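Local coordinates for putative epimerase (Burkholderia cenocepacia, PDB 4LW8) that probably binds NAD(P) and interconverts nucleotide sugars as an epimerase or dehydratase of the extended short-chain dehydrogenase family, perhaps for lipopolysaccharide O-antigen synthesis, at the interface of chains A and B. Coordinates in Å, arbitrary orientation; residue numbers count along the deposited sequence, not the author numbering. Chains: chain A/B, Putative epimerase.

The interface of chains A and B. Residues chain A 107, 156, 158-159, 162, 165-166; chain B 111, 166, 169-170, 173.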
loop_
_atom_site.group_PDB
_atom_site.type_symbol
_atom_site.label_atom_id
_atom_site.label_comp_id
_atom_site.label_asym_id
_atom_site.label_seq_id
_atom_site.Cartn_x
_atom_site.Cartn_y
_atom_site.Cartn_z
ATOM N N TYR A 107 -3.191 -9.137 2.041
ATOM C CA TYR A 107 -3.255 -7.731 2.456
ATOM C C TYR A 107 -3.605 -7.583 3.948
ATOM O O TYR A 107 -2.960 -6.815 4.664
ATOM C CB TYR A 107 -4.252 -6.963 1.580
ATOM C CG TYR A 107 -3.724 -6.737 0.179
ATOM C CD1 TYR A 107 -2.650 -5.873 -0.047
ATOM C CD2 TYR A 107 -4.281 -7.395 -0.916
ATOM C CE1 TYR A 107 -2.160 -5.644 -1.337
ATOM C CE2 TYR A 107 -3.795 -7.183 -2.211
ATOM C CZ TYR A 107 -2.739 -6.303 -2.408
ATOM O OH TYR A 107 -2.263 -6.092 -3.669
ATOM N N PRO A 156 6.201 -2.754 -7.113
ATOM C CA PRO A 156 5.856 -4.134 -6.729
ATOM C C PRO A 156 5.053 -4.836 -7.832
ATOM O O PRO A 156 4.182 -4.209 -8.436
ATOM C CB PRO A 156 5.024 -3.939 -5.455
ATOM C CG PRO A 156 4.471 -2.524 -5.583
ATOM C CD PRO A 156 5.613 -1.762 -6.188
ATOM N N ASN A 158 3.517 -8.068 -7.706
ATOM C CA ASN A 158 2.405 -8.945 -7.332
ATOM C C ASN A 158 1.780 -8.458 -6.029
ATOM O O ASN A 158 2.318 -7.545 -5.392
ATOM C CB ASN A 158 2.874 -10.405 -7.229
ATOM C CG ASN A 158 4.043 -10.583 -6.264
ATOM O OD1 ASN A 158 4.058 -10.047 -5.155
ATOM N ND2 ASN A 158 5.046 -11.321 -6.706
ATOM N N ASP A 159 0.635 -9.028 -5.651
ATOM C CA ASP A 159 -0.087 -8.555 -4.466
ATOM C C ASP A 159 0.739 -8.696 -3.203
ATOM O O ASP A 159 0.687 -7.842 -2.322
ATOM C CB ASP A 159 -1.420 -9.297 -4.302
ATOM C CG ASP A 159 -2.427 -8.904 -5.359
ATOM O OD1 ASP A 159 -2.811 -7.716 -5.426
ATOM O OD2 ASP A 159 -2.826 -9.762 -6.147
ATOM N N VAL A 162 3.088 -5.757 -3.137
ATOM C CA VAL A 162 2.298 -4.561 -2.841
ATOM C C VAL A 162 1.968 -4.495 -1.346
ATOM O O VAL A 162 2.074 -3.431 -0.717
ATOM C CB VAL A 162 0.987 -4.517 -3.653
ATOM C CG1 VAL A 162 0.103 -3.329 -3.188
ATOM C CG2 VAL A 162 1.280 -4.421 -5.165
ATOM N N LEU A 165 4.962 -3.357 0.671
ATOM C CA LEU A 165 5.154 -1.923 0.521
ATOM C C LEU A 165 4.121 -1.158 1.347
ATOM O O LEU A 165 4.445 -0.178 2.026
ATOM C CB LEU A 165 5.048 -1.513 -0.955
ATOM C CG LEU A 165 5.331 -0.047 -1.244
ATOM C CD1 LEU A 165 6.756 0.268 -0.802
ATOM C CD2 LEU A 165 5.118 0.304 -2.745
ATOM N N ALA A 166 2.875 -1.620 1.291
ATOM C CA ALA A 166 1.796 -0.986 2.034
ATOM C C ALA A 166 2.074 -1.098 3.530
ATOM O O ALA A 166 1.811 -0.166 4.288
ATOM C CB ALA A 166 0.459 -1.617 1.677
ATOM N N ILE B 111 -8.429 -1.525 -1.082
ATOM C CA ILE B 111 -7.507 -2.350 -1.862
ATOM C C ILE B 111 -8.202 -3.530 -2.541
ATOM O O ILE B 111 -8.189 -3.640 -3.770
ATOM C CB ILE B 111 -6.366 -2.894 -1.007
ATOM C CG1 ILE B 111 -5.576 -1.742 -0.360
ATOM C CG2 ILE B 111 -5.463 -3.770 -1.851
ATOM C CD1 ILE B 111 -4.536 -2.240 0.674
ATOM N N ALA B 166 -1.898 2.268 -1.610
ATOM C CA ALA B 166 -1.782 0.832 -1.851
ATOM C C ALA B 166 -2.705 0.430 -3.003
ATOM O O ALA B 166 -2.377 -0.462 -3.800
ATOM C CB ALA B 166 -2.111 0.059 -0.589
ATOM N N TYR B 169 -1.026 0.949 -6.311
ATOM C CA TYR B 169 -0.043 -0.083 -6.636
ATOM C C TYR B 169 -0.695 -1.421 -6.986
ATOM O O TYR B 169 -0.228 -2.138 -7.876
ATOM C CB TYR B 169 0.935 -0.278 -5.478
ATOM C CG TYR B 169 2.019 0.772 -5.404
ATOM C CD1 TYR B 169 3.062 0.791 -6.334
ATOM C CD2 TYR B 169 2.009 1.746 -4.400
ATOM C CE1 TYR B 169 4.058 1.744 -6.262
ATOM C CE2 TYR B 169 2.999 2.728 -4.336
ATOM C CZ TYR B 169 4.015 2.713 -5.254
ATOM O OH TYR B 169 5.005 3.646 -5.168
ATOM N N ALA B 170 -1.745 -1.776 -6.251
ATOM C CA ALA B 170 -2.472 -3.014 -6.525
ATOM C C ALA B 170 -3.133 -2.931 -7.912
ATOM O O ALA B 170 -3.203 -3.920 -8.629
ATOM C CB ALA B 170 -3.513 -3.289 -5.442
ATOM N N LEU B 173 -0.959 -3.679 -11.147
ATOM C CA LEU B 173 -0.733 -5.092 -11.495
ATOM C C LEU B 173 -1.617 -5.555 -12.650
ATOM O O LEU B 173 -1.385 -6.608 -13.251
ATOM C CB LEU B 173 -1.002 -5.980 -10.291
ATOM C CG LEU B 173 -0.225 -5.628 -9.014
ATOM C CD1 LEU B 173 -0.584 -6.626 -7.907
ATOM C CD2 LEU B 173 1.279 -5.619 -9.290
HETATM O O HOH W 1 -4.230 -6.344 -7.547
HETATM O O HOH W 2 2.447 -2.121 -8.492
#
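The carboxylate oxygen OD1 of A:Asp159 is gripped twice: by the phenol OH of A:Tyr107, 2.5 Å from OD1 on its anti lone pair, and by water 1. That water bridges to the carbonyl oxygen of B:Ala170, so the acid reaches chain B through solvent. A second water joins the carbonyl oxygens of A:Pro156 and B:Tyr169, 2.7 Å from the O of each; apart from these bridges the chains meet by van der Waals contact. The bond to A:Asp159 lies in the A:Tyr107 ring plane, which, with B:Ile111 on one face, should favour this ring orientation; CG lies anti to the carbonyl carbon (chi1 -72°). B:Ile111 crosses this ring obliquely and sets its CG2 branch over the centre of one face, 3.6 Å from the centroid, while the CB of B:Ala170 touches the hydroxyl OH at 3.5 Å. At the other end B:Tyr169 offers a face to A:Leu165: with CG anti to the backbone N (chi1 -176°), the leucine crosses the tyrosine at about a right angle and drops CD2 over the ring centre, 3.6 Å from CE2. A:Pro156 packs its CD and CG against the CD1 side of the same ring, CD lying 3.6 Å from CD1. Between the two aromatic contacts A:Val162 points both methyls at chain B, CG1 towards the backbone of B:Ala166 and B:Ala170, CG2 tip to tip with CD1 of B:Leu173. The extended B:Leu173 (chi2 -179°) forks around the start of the opposing helix, CD1 by A:Asp159 and CD2 by the A:Pro156 carbonyl. Where the two helices 159-172 pass antiparallel, the small A:Ala166 and B:Ala166 meet methyl to methyl, CB to CB at 3.8 Å, allowing close approach. The patch belongs to a two-fold helix-packing interface, in which helices 103-122 and 159-172 of each subunit form a four-helix bundle, the dimer arrangement typical of this family and probably the biological one.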